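Local coordinates for protein CheQ (Campylobacter jejuni subsp. jejuni, PDB 6A51) that controls, together with CheP, transcription of the core chemotaxis operon cheVAW in Campylobacter jejuni, at residues K14-L24 against N49-G57; L24-F33 against I61-H72. All coordinates share one frame; numbering follows the deposited sequence.

In the fold
Both interactions build one mixed four-stranded sheet at the N-terminal end of the modelled chain. Across it the strands run 15-18, 52-55, 62-64, 27-29, so interaction 1 is the parallel pairing at one margin and interaction 2 the antiparallel pairing at the other. Their centres lie about 12 Å apart, and strands 52-55 and 62-64 join them through backbone bonds between G53 and F62 and between E51 and H64. Along the chain the segments alternate: 14-24 and 24-33, which share L24, supply the two outer strands, and 49-57 and 61-72 the inner pair. Chain order and sheet order therefore differ, and the four segments interlock in one sheet, each pairing closed by residues distant in the chain.

Interaction 1 (K14-L24 against N49-G57); sequences KSLILPPNEFL and NVEIGRYQG
Y55 lies against L18 and reaches E22 where two parallel β-strands, 15-18 and 52-55, form one margin of a mixed four-stranded sheet. One face of the phenol ring carries CD1 of L18, set over toward the rim, while L18 CB packs 3.8 Å from Y55 CE1. At the far end of the ring the hydroxyl donates to the carbonyl of E22, with Y55 OH 3.1 Å from E22 O and nearly along the C=O axis (174°). L24 meets the same hydroxyl from the opposite direction, its CG and both methyls grouped round it. Y55 is thus held at its face and its oxygen by the chain as it leaves the strand and passes through the type I turn P19-E22.

The opposite face of the sheet bears S15, I52, I17 and R54. I17 and R54 lie side by side there: I17 CD1 sits over a face of the guanidinium, 3.6 Å from R54 NH1. A bend in the arginine at chi3 (-79°) turns the guanidinium aside, so that CD1 of I17 meets both R54 CG and NH1, and NE is hydrogen-bonded to T58 O.

Between these two faces the backbone bonds alternate as in any parallel pair. I52 N gives to K14 O, L16 N to I52 O, R54 N to L16 O, and L18 N to R54 O, the last a short bond of 2.7 Å. Beyond it a water takes over, donating to L18 O at 2.6 Å and accepting the N-H of Q56.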
loop_
_atom_site.group_PDB
_atom_site.type_symbol
_atom_site.label_atom_id
_atom_site.label_comp_id
_atom_site.label_asym_id
_atom_site.label_seq_id
_atom_site.Cartn_x
_atom_site.Cartn_y
_atom_site.Cartn_z
ATOM N N LYS A 14 9.703 -1.772 -16.798
ATOM C CA LYS A 14 9.495 -0.466 -17.415
ATOM C C LYS A 14 8.084 0.065 -17.130
ATOM O O LYS A 14 7.907 1.217 -16.740
ATOM C CB LYS A 14 9.746 -0.549 -18.918
ATOM C CG LYS A 14 11.134 -1.059 -19.246
ATOM C CD LYS A 14 12.172 -0.203 -18.526
ATOM C CE LYS A 14 13.607 -0.511 -18.962
ATOM N NZ LYS A 14 14.522 0.573 -18.492
ATOM N N SER A 15 7.072 -0.775 -17.321
ATOM C CA SER A 15 5.707 -0.417 -16.926
ATOM C C SER A 15 5.109 -1.640 -16.225
ATOM O O SER A 15 4.519 -2.524 -16.854
ATOM C CB SER A 15 4.876 0.035 -18.118
ATOM O OG SER A 15 3.549 0.321 -17.713
ATOM N N LEU A 16 5.279 -1.689 -14.914
ATOM C CA LEU A 16 4.930 -2.854 -14.129
ATOM C C LEU A 16 3.594 -2.648 -13.437
ATOM O O LEU A 16 3.222 -1.525 -13.079
ATOM C CB LEU A 16 6.001 -3.138 -13.074
ATOM C CG LEU A 16 7.424 -3.211 -13.608
ATOM C CD1 LEU A 16 8.382 -3.446 -12.455
ATOM C CD2 LEU A 16 7.552 -4.292 -14.692
ATOM N N ILE A 17 2.869 -3.743 -13.266
ATOM C CA ILE A 17 1.831 -3.819 -12.252
ATOM C C ILE A 17 2.485 -4.296 -10.965
ATOM O O ILE A 17 3.186 -5.316 -10.950
ATOM C CB ILE A 17 0.695 -4.755 -12.679
ATOM C CG1 ILE A 17 0.152 -4.329 -14.037
ATOM C CG2 ILE A 17 -0.417 -4.749 -11.641
ATOM C CD1 ILE A 17 -0.219 -2.904 -14.085
ATOM N N LEU A 18 2.301 -3.533 -9.903
ATOM C CA LEU A 18 2.849 -3.910 -8.613
ATOM C C LEU A 18 1.910 -4.914 -7.968
ATOM O O LEU A 18 0.714 -4.619 -7.823
ATOM C CB LEU A 18 2.986 -2.693 -7.724
ATOM C CG LEU A 18 3.850 -1.617 -8.346
ATOM C CD1 LEU A 18 3.585 -0.288 -7.668
ATOM C CD2 LEU A 18 5.300 -2.049 -8.216
ATOM N N PRO A 19 2.380 -6.103 -7.603
ATOM C CA PRO A 19 1.560 -7.005 -6.786
ATOM C C PRO A 19 1.181 -6.328 -5.480
ATOM O O PRO A 19 1.999 -5.609 -4.882
ATOM C CB PRO A 19 2.484 -8.209 -6.550
ATOM C CG PRO A 19 3.869 -7.654 -6.717
ATOM C CD PRO A 19 3.744 -6.615 -7.802
ATOM N N PRO A 20 -0.051 -6.527 -5.004
ATOM C CA PRO A 20 -0.544 -5.702 -3.890
ATOM C C PRO A 20 0.224 -5.892 -2.592
ATOM O O PRO A 20 0.130 -5.026 -1.716
ATOM C CB PRO A 20 -2.012 -6.133 -3.753
ATOM C CG PRO A 20 -2.038 -7.545 -4.324
ATOM C CD PRO A 20 -1.019 -7.564 -5.412
ATOM N N ASN A 21 0.992 -6.970 -2.432
ATOM C CA ASN A 21 1.772 -7.170 -1.217
ATOM C C ASN A 21 3.209 -6.716 -1.375
ATOM O O ASN A 21 4.087 -7.179 -0.636
ATOM C CB ASN A 21 1.741 -8.636 -0.765
ATOM C CG ASN A 21 2.542 -9.565 -1.668
ATOM O OD1 ASN A 21 2.627 -9.363 -2.883
ATOM N ND2 ASN A 21 3.127 -10.600 -1.074
ATOM N N GLU A 22 3.479 -5.837 -2.326
ATOM C CA GLU A 22 4.839 -5.382 -2.568
ATOM C C GLU A 22 4.953 -3.933 -2.124
ATOM O O GLU A 22 4.179 -3.072 -2.570
ATOM C CB GLU A 22 5.220 -5.526 -4.036
ATOM C CG GLU A 22 6.360 -4.615 -4.430
ATOM C CD GLU A 22 7.004 -4.989 -5.755
ATOM O OE1 GLU A 22 8.022 -4.351 -6.143
ATOM O OE2 GLU A 22 6.511 -5.949 -6.410
ATOM N N PHE A 23 5.912 -3.672 -1.249
ATOM C CA PHE A 23 6.024 -2.360 -0.643
ATOM C C PHE A 23 6.581 -1.363 -1.648
ATOM O O PHE A 23 7.277 -1.730 -2.598
ATOM C CB PHE A 23 6.908 -2.431 0.602
ATOM C CG PHE A 23 6.658 -3.649 1.444
ATOM C CD1 PHE A 23 5.374 -4.168 1.578
ATOM C CD2 PHE A 23 7.700 -4.286 2.086
ATOM C CE1 PHE A 23 5.139 -5.298 2.331
ATOM C CE2 PHE A 23 7.473 -5.413 2.845
ATOM C CZ PHE A 23 6.188 -5.920 2.964
ATOM N N LEU A 24 6.246 -0.089 -1.440
ATOM C CA LEU A 24 6.627 0.984 -2.345
ATOM C C LEU A 24 7.982 1.608 -2.003
ATOM O O LEU A 24 8.212 2.781 -2.323
ATOM C CB LEU A 24 5.533 2.045 -2.343
ATOM C CG LEU A 24 4.209 1.609 -2.932
ATOM C CD1 LEU A 24 3.102 2.530 -2.414
ATOM C CD2 LEU A 24 4.295 1.648 -4.474
ATOM N N ASN A 49 13.783 6.906 -20.529
ATOM C CA ASN A 49 13.866 5.691 -19.810
ATOM C C ASN A 49 13.044 6.022 -18.630
ATOM O O ASN A 49 13.426 6.853 -17.856
ATOM C CB ASN A 49 15.290 5.402 -19.392
ATOM C CG ASN A 49 16.164 4.984 -20.544
ATOM O OD1 ASN A 49 15.852 4.056 -21.282
ATOM N ND2 ASN A 49 17.270 5.667 -20.697
ATOM N N VAL A 50 11.860 5.431 -18.554
ATOM C CA VAL A 50 10.962 5.688 -17.446
ATOM C C VAL A 50 10.434 4.380 -16.890
ATOM O O VAL A 50 9.943 3.533 -17.636
ATOM C CB VAL A 50 9.775 6.569 -17.874
ATOM C CG1 VAL A 50 9.020 5.920 -19.025
ATOM C CG2 VAL A 50 8.848 6.821 -16.695
ATOM N N GLU A 51 10.525 4.221 -15.578
ATOM C CA GLU A 51 10.016 3.022 -14.948
ATOM C C GLU A 51 8.867 3.481 -14.079
ATOM O O GLU A 51 9.048 4.319 -13.195
ATOM C CB GLU A 51 11.096 2.356 -14.097
ATOM C CG GLU A 51 12.333 1.941 -14.877
ATOM C CD GLU A 51 13.383 1.288 -14.000
ATOM O OE1 GLU A 51 13.143 1.155 -12.782
ATOM O OE2 GLU A 51 14.448 0.908 -14.529
ATOM N N ILE A 52 7.680 2.939 -14.319
ATOM C CA ILE A 52 6.557 3.332 -13.530
ATOM C C ILE A 52 5.893 2.094 -13.025
ATOM O O ILE A 52 6.149 1.023 -13.495
ATOM C CB ILE A 52 5.530 4.156 -14.302
ATOM C CG1 ILE A 52 4.879 3.338 -15.381
ATOM C CG2 ILE A 52 6.147 5.382 -14.902
ATOM C CD1 ILE A 52 3.597 3.932 -15.844
ATOM N N GLY A 53 5.054 2.264 -12.030
ATOM C CA GLY A 53 4.331 1.151 -11.459
ATOM C C GLY A 53 2.950 1.625 -11.085
ATOM O O GLY A 53 2.726 2.815 -10.841
ATOM N N ARG A 54 2.020 0.671 -11.044
ATOM C CA ARG A 54 0.680 0.919 -10.534
ATOM C C ARG A 54 0.158 -0.380 -9.945
ATOM O O ARG A 54 0.661 -1.464 -10.255
ATOM C CB ARG A 54 -0.265 1.430 -11.628
ATOM C CG ARG A 54 -0.250 0.534 -12.872
ATOM C CD ARG A 54 -1.342 0.897 -13.875
ATOM N NE ARG A 54 -2.616 0.360 -13.431
ATOM C CZ ARG A 54 -3.351 -0.489 -14.126
ATOM N NH1 ARG A 54 -2.962 -0.869 -15.324
ATOM N NH2 ARG A 54 -4.501 -0.922 -13.631
ATOM N N TYR A 55 -0.840 -0.259 -9.077
ATOM C CA TYR A 55 -1.602 -1.407 -8.611
ATOM C C TYR A 55 -2.760 -1.646 -9.570
ATOM O O TYR A 55 -3.267 -0.712 -10.199
ATOM C CB TYR A 55 -2.121 -1.190 -7.183
ATOM C CG TYR A 55 -1.024 -1.089 -6.157
ATOM C CD1 TYR A 55 -0.356 -2.235 -5.726
ATOM C CD2 TYR A 55 -0.628 0.144 -5.639
ATOM C CE1 TYR A 55 0.674 -2.164 -4.811
ATOM C CE2 TYR A 55 0.419 0.230 -4.701
ATOM C CZ TYR A 55 1.055 -0.927 -4.298
ATOM O OH TYR A 55 2.077 -0.876 -3.383
ATOM N N GLN A 56 -3.183 -2.909 -9.669
ATOM C CA GLN A 56 -4.155 -3.284 -10.689
ATOM C C GLN A 56 -5.443 -2.483 -10.572
ATOM O O GLN A 56 -5.994 -2.034 -11.584
ATOM C CB GLN A 56 -4.447 -4.775 -10.607
ATOM C CG GLN A 56 -5.621 -5.202 -11.450
ATOM C CD GLN A 56 -5.853 -6.691 -11.369
ATOM O OE1 GLN A 56 -4.914 -7.468 -11.148
ATOM N NE2 GLN A 56 -7.104 -7.102 -11.522
ATOM N N GLY A 57 -5.937 -2.272 -9.355
ATOM C CA GLY A 57 -7.245 -1.647 -9.269
ATOM C C GLY A 57 -7.279 -0.155 -9.571
ATOM O O GLY A 57 -8.376 0.391 -9.751
HETATM O O HOH W 1 -1.801 -4.995 -8.083
#

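Interaction 2 (L24-F33 against I61-H72); sequences LDHYILNAEF and IFLHRNCILEKH
F62 presents its ring to two leucines, L24 and L29, which come at it differently. L24 crosses the phenylalanine at about a right angle and lays CD2 over one face, 3.9 Å from F62 CD2. L29 sends CD1 obliquely to the outer end of the ring, 3.5 Å from F62 CE2; its CG stands anti to the backbone N (chi1 -176°), which brings the methyl across to F62, in the antiparallel β-pairing of 27-29 with 62-64.

Further along the same face, Y27 and H64 make an edge-to-face aromatic pair, centroids 5.0 Å apart and planes at 64°, the imidazole edge turned to the phenol face. H26 joins the cluster by placing its CB over the face of the H64 ring.

On the reverse face, I28 and I68 reach toward each other tip to tip, CD1 to CD1 at 3.9 Å. The other branch of I28 packs over one face of the R65 guanidinium, I28 CG2 3.5 Å from R65 NH2. CD1 of L63 drops into the notch between N30 and F33, 3.8 Å from F33 CD2, while I68 lays its CD1 over a face of the F33 ring. The F33 edge turns to the H72 imidazole face in an offset edge-to-face pair, planes at 86°; H72 CB sits at that same edge, 3.8 Å from F33 CZ.

L29 is the N-cap of helix 30-37, whose first amide, N30 N, bonds to I61 O; a water links I61 O to A31 N. Helix 73-77 packs on I28, F33, R65 and I68, and F124 of strand 122-126 touches L24, L29 and F62, on the side of the sheet that L29 and F62 face.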
loop_
_atom_site.group_PDB
_atom_site.type_symbol
_atom_site.label_atom_id
_atom_site.label_comp_id
_atom_site.label_asym_id
_atom_site.label_seq_id
_atom_site.Cartn_x
_atom_site.Cartn_y
_atom_site.Cartn_z
ATOM N N LEU A 24 6.246 -0.089 -1.440
ATOM C CA LEU A 24 6.627 0.984 -2.345
ATOM C C LEU A 24 7.982 1.608 -2.003
ATOM O O LEU A 24 8.212 2.781 -2.323
ATOM C CB LEU A 24 5.533 2.045 -2.343
ATOM C CG LEU A 24 4.209 1.609 -2.932
ATOM C CD1 LEU A 24 3.102 2.530 -2.414
ATOM C CD2 LEU A 24 4.295 1.648 -4.474
ATOM N N ASP A 25 8.875 0.855 -1.357
ATOM C CA ASP A 25 10.210 1.315 -0.972
ATOM C C ASP A 25 10.897 2.125 -2.070
ATOM O O ASP A 25 11.294 3.280 -1.874
ATOM C CB ASP A 25 11.078 0.099 -0.627
ATOM C CG ASP A 25 10.816 -0.461 0.768
ATOM O OD1 ASP A 25 9.653 -0.498 1.225
ATOM O OD2 ASP A 25 11.798 -0.897 1.399
ATOM N N HIS A 26 11.040 1.512 -3.236
ATOM C CA HIS A 26 11.799 2.043 -4.353
ATOM C C HIS A 26 11.017 3.047 -5.214
ATOM O O HIS A 26 11.469 3.338 -6.321
ATOM C CB HIS A 26 12.278 0.879 -5.222
ATOM C CG HIS A 26 13.109 -0.116 -4.479
ATOM N ND1 HIS A 26 14.069 0.260 -3.563
ATOM C CD2 HIS A 26 13.124 -1.469 -4.513
ATOM C CE1 HIS A 26 14.640 -0.820 -3.061
ATOM N NE2 HIS A 26 14.084 -1.882 -3.620
ATOM N N TYR A 27 9.885 3.583 -4.761
ATOM C CA TYR A 27 9.033 4.404 -5.607
ATOM C C TYR A 27 8.644 5.689 -4.896
ATOM O O TYR A 27 8.591 5.756 -3.665
ATOM C CB TYR A 27 7.737 3.677 -6.009
ATOM C CG TYR A 27 7.917 2.523 -6.967
ATOM C CD1 TYR A 27 8.129 1.234 -6.504
ATOM C CD2 TYR A 27 7.850 2.718 -8.338
ATOM C CE1 TYR A 27 8.273 0.167 -7.380
ATOM C CE2 TYR A 27 8.002 1.659 -9.223
ATOM C CZ TYR A 27 8.206 0.384 -8.741
ATOM O OH TYR A 27 8.360 -0.668 -9.632
ATOM N N ILE A 28 8.329 6.707 -5.695
ATOM C CA ILE A 28 7.697 7.920 -5.196
ATOM C C ILE A 28 6.394 8.131 -5.954
ATOM O O ILE A 28 6.195 7.637 -7.067
ATOM C CB ILE A 28 8.595 9.165 -5.332
ATOM C CG1 ILE A 28 8.856 9.448 -6.809
ATOM C CG2 ILE A 28 9.906 8.974 -4.576
ATOM C CD1 ILE A 28 9.929 10.449 -7.040
ATOM N N LEU A 29 5.498 8.873 -5.326
ATOM C CA LEU A 29 4.202 9.142 -5.913
ATOM C C LEU A 29 4.331 10.271 -6.937
ATOM O O LEU A 29 4.888 11.329 -6.638
ATOM C CB LEU A 29 3.228 9.501 -4.801
ATOM C CG LEU A 29 1.771 9.753 -5.124
ATOM C CD1 LEU A 29 1.058 8.450 -5.369
ATOM C CD2 LEU A 29 1.148 10.487 -3.955
ATOM N N ASN A 30 3.840 10.040 -8.157
ATOM C CA ASN A 30 3.989 11.052 -9.199
ATOM C C ASN A 30 3.223 12.319 -8.846
ATOM O O ASN A 30 3.703 13.430 -9.097
ATOM C CB ASN A 30 3.522 10.503 -10.549
ATOM C CG ASN A 30 3.566 11.559 -11.661
ATOM O OD1 ASN A 30 4.628 12.104 -11.984
ATOM N ND2 ASN A 30 2.410 11.846 -12.249
ATOM N N ALA A 31 2.035 12.163 -8.251
ATOM C CA ALA A 31 1.214 13.303 -7.851
ATOM C C ALA A 31 1.986 14.279 -6.976
ATOM O O ALA A 31 1.777 15.495 -7.054
ATOM C CB ALA A 31 -0.035 12.817 -7.113
ATOM N N GLU A 32 2.880 13.767 -6.138
ATOM C CA GLU A 32 3.670 14.623 -5.264
ATOM C C GLU A 32 4.957 15.083 -5.936
ATOM O O GLU A 32 5.333 16.253 -5.812
ATOM C CB GLU A 32 3.974 13.891 -3.945
ATOM C CG GLU A 32 4.997 14.589 -3.060
ATOM C CD GLU A 32 5.386 13.796 -1.814
ATOM O OE1 GLU A 32 4.931 14.182 -0.713
ATOM O OE2 GLU A 32 6.157 12.811 -1.928
ATOM N N PHE A 33 5.626 14.189 -6.670
ATOM C CA PHE A 33 6.921 14.519 -7.261
ATOM C C PHE A 33 6.814 15.631 -8.293
ATOM O O PHE A 33 7.697 16.487 -8.376
ATOM C CB PHE A 33 7.540 13.288 -7.914
ATOM C CG PHE A 33 8.648 13.607 -8.877
ATOM C CD1 PHE A 33 9.954 13.783 -8.418
ATOM C CD2 PHE A 33 8.396 13.727 -10.247
ATOM C CE1 PHE A 33 10.998 14.077 -9.302
ATOM C CE2 PHE A 33 9.433 14.018 -11.143
ATOM C CZ PHE A 33 10.738 14.195 -10.670
ATOM N N ILE A 61 -0.108 6.711 -10.360
ATOM C CA ILE A 61 1.185 6.435 -10.962
ATOM C C ILE A 61 2.266 6.573 -9.911
ATOM O O ILE A 61 2.294 7.564 -9.180
ATOM C CB ILE A 61 1.454 7.378 -12.144
ATOM C CG1 ILE A 61 0.395 7.155 -13.218
ATOM C CG2 ILE A 61 2.840 7.129 -12.696
ATOM C CD1 ILE A 61 0.297 5.712 -13.645
ATOM N N PHE A 62 3.161 5.586 -9.844
ATOM C CA PHE A 62 4.366 5.667 -9.033
ATOM C C PHE A 62 5.588 5.608 -9.948
ATOM O O PHE A 62 5.617 4.840 -10.913
ATOM C CB PHE A 62 4.411 4.531 -8.001
ATOM C CG PHE A 62 3.279 4.572 -7.010
ATOM C CD1 PHE A 62 2.056 3.995 -7.310
ATOM C CD2 PHE A 62 3.431 5.209 -5.789
ATOM C CE1 PHE A 62 1.007 4.046 -6.414
ATOM C CE2 PHE A 62 2.384 5.268 -4.881
ATOM C CZ PHE A 62 1.170 4.686 -5.194
ATOM N N LEU A 63 6.594 6.422 -9.640
ATOM C CA LEU A 63 7.829 6.475 -10.410
ATOM C C LEU A 63 8.925 5.750 -9.653
ATOM O O LEU A 63 9.105 5.965 -8.451
ATOM C CB LEU A 63 8.249 7.920 -10.678
ATOM C CG LEU A 63 7.168 8.748 -11.383
ATOM C CD1 LEU A 63 7.500 10.238 -11.408
ATOM C CD2 LEU A 63 6.962 8.202 -12.775
ATOM N N HIS A 64 9.652 4.892 -10.351
ATOM C CA HIS A 64 10.776 4.212 -9.731
ATOM C C HIS A 64 11.917 5.209 -9.555
ATOM O O HIS A 64 12.221 5.975 -10.481
ATOM C CB HIS A 64 11.190 3.021 -10.590
ATOM C CG HIS A 64 12.078 2.047 -9.891
ATOM N ND1 HIS A 64 13.295 2.404 -9.351
ATOM C CD2 HIS A 64 11.927 0.725 -9.646
ATOM C CE1 HIS A 64 13.856 1.343 -8.800
ATOM N NE2 HIS A 64 13.049 0.311 -8.969
ATOM N N ARG A 65 12.538 5.209 -8.360
ATOM C CA ARG A 65 13.448 6.295 -7.976
ATOM C C ARG A 65 14.678 6.356 -8.862
ATOM O O ARG A 65 15.246 7.438 -9.059
ATOM C CB ARG A 65 13.897 6.143 -6.526
ATOM C CG ARG A 65 12.785 6.169 -5.546
ATOM C CD ARG A 65 13.170 5.636 -4.175
ATOM N NE ARG A 65 12.330 6.311 -3.211
ATOM C CZ ARG A 65 12.629 7.470 -2.647
ATOM N NH1 ARG A 65 13.797 8.043 -2.917
ATOM N NH2 ARG A 65 11.768 8.043 -1.808
ATOM N N ASN A 66 15.112 5.205 -9.372
ATOM C CA ASN A 66 16.262 5.065 -10.249
ATOM C C ASN A 66 16.074 5.847 -11.549
ATOM O O ASN A 66 16.997 6.557 -11.964
ATOM C CB ASN A 66 16.484 3.560 -10.450
ATOM C CG ASN A 66 17.654 3.213 -11.349
ATOM O OD1 ASN A 66 18.322 4.083 -11.917
ATOM N ND2 ASN A 66 17.942 1.907 -11.440
ATOM N N CYS A 67 14.876 5.845 -12.134
ATOM C CA CYS A 67 14.637 6.538 -13.393
ATOM C C CYS A 67 14.509 8.061 -13.259
ATOM O O CYS A 67 14.393 8.738 -14.289
ATOM C CB CYS A 67 13.384 5.964 -14.078
ATOM S SG CYS A 67 11.767 6.705 -13.642
ATOM N N ILE A 68 14.538 8.628 -12.045
ATOM C CA ILE A 68 14.431 10.082 -11.899
ATOM C C ILE A 68 15.646 10.761 -12.529
ATOM O O ILE A 68 16.785 10.282 -12.404
ATOM C CB ILE A 68 14.276 10.463 -10.413
ATOM C CG1 ILE A 68 13.072 9.750 -9.805
ATOM C CG2 ILE A 68 14.038 11.959 -10.247
ATOM C CD1 ILE A 68 11.762 10.164 -10.429
ATOM N N LEU A 69 15.411 11.881 -13.222
ATOM C CA LEU A 69 16.491 12.616 -13.884
ATOM C C LEU A 69 17.378 13.338 -12.868
ATOM O O LEU A 69 16.928 13.720 -11.780
ATOM C CB LEU A 69 15.917 13.641 -14.865
ATOM C CG LEU A 69 14.777 13.234 -15.799
ATOM C CD1 LEU A 69 14.189 14.449 -16.501
ATOM C CD2 LEU A 69 15.251 12.234 -16.813
ATOM N N GLU A 70 18.658 13.533 -13.234
ATOM C CA GLU A 70 19.544 14.356 -12.403
ATOM C C GLU A 70 19.051 15.788 -12.327
ATOM O O GLU A 70 19.186 16.435 -11.284
ATOM C CB GLU A 70 20.980 14.337 -12.926
ATOM C CG GLU A 70 21.774 13.104 -12.503
ATOM C CD GLU A 70 21.346 11.835 -13.230
ATOM O OE1 GLU A 70 20.614 11.938 -14.241
ATOM O OE2 GLU A 70 21.739 10.732 -12.785
ATOM N N LYS A 71 18.445 16.282 -13.410
ATOM C CA LYS A 71 17.784 17.586 -13.433
ATOM C C LYS A 71 16.752 17.745 -12.326
ATOM O O LYS A 71 16.249 18.855 -12.119
ATOM C CB LYS A 71 17.093 17.788 -14.784
ATOM C CG LYS A 71 17.796 17.089 -15.969
ATOM C CD LYS A 71 16.888 17.050 -17.196
ATOM C CE LYS A 71 15.985 18.283 -17.258
ATOM N NZ LYS A 71 15.063 18.217 -18.415
ATOM N N HIS A 72 16.403 16.660 -11.638
ATOM C CA HIS A 72 15.291 16.655 -10.710
ATOM C C HIS A 72 15.624 16.033 -9.363
ATOM O O HIS A 72 14.725 15.934 -8.519
ATOM C CB HIS A 72 14.096 15.912 -11.324
ATOM C CG HIS A 72 13.392 16.686 -12.393
ATOM N ND1 HIS A 72 12.868 16.089 -13.521
ATOM C CD2 HIS A 72 13.121 18.008 -12.505
ATOM C CE1 HIS A 72 12.301 17.010 -14.281
ATOM N NE2 HIS A 72 12.442 18.182 -13.687
HETATM O O HOH W 2 0.936 9.823 -8.721
#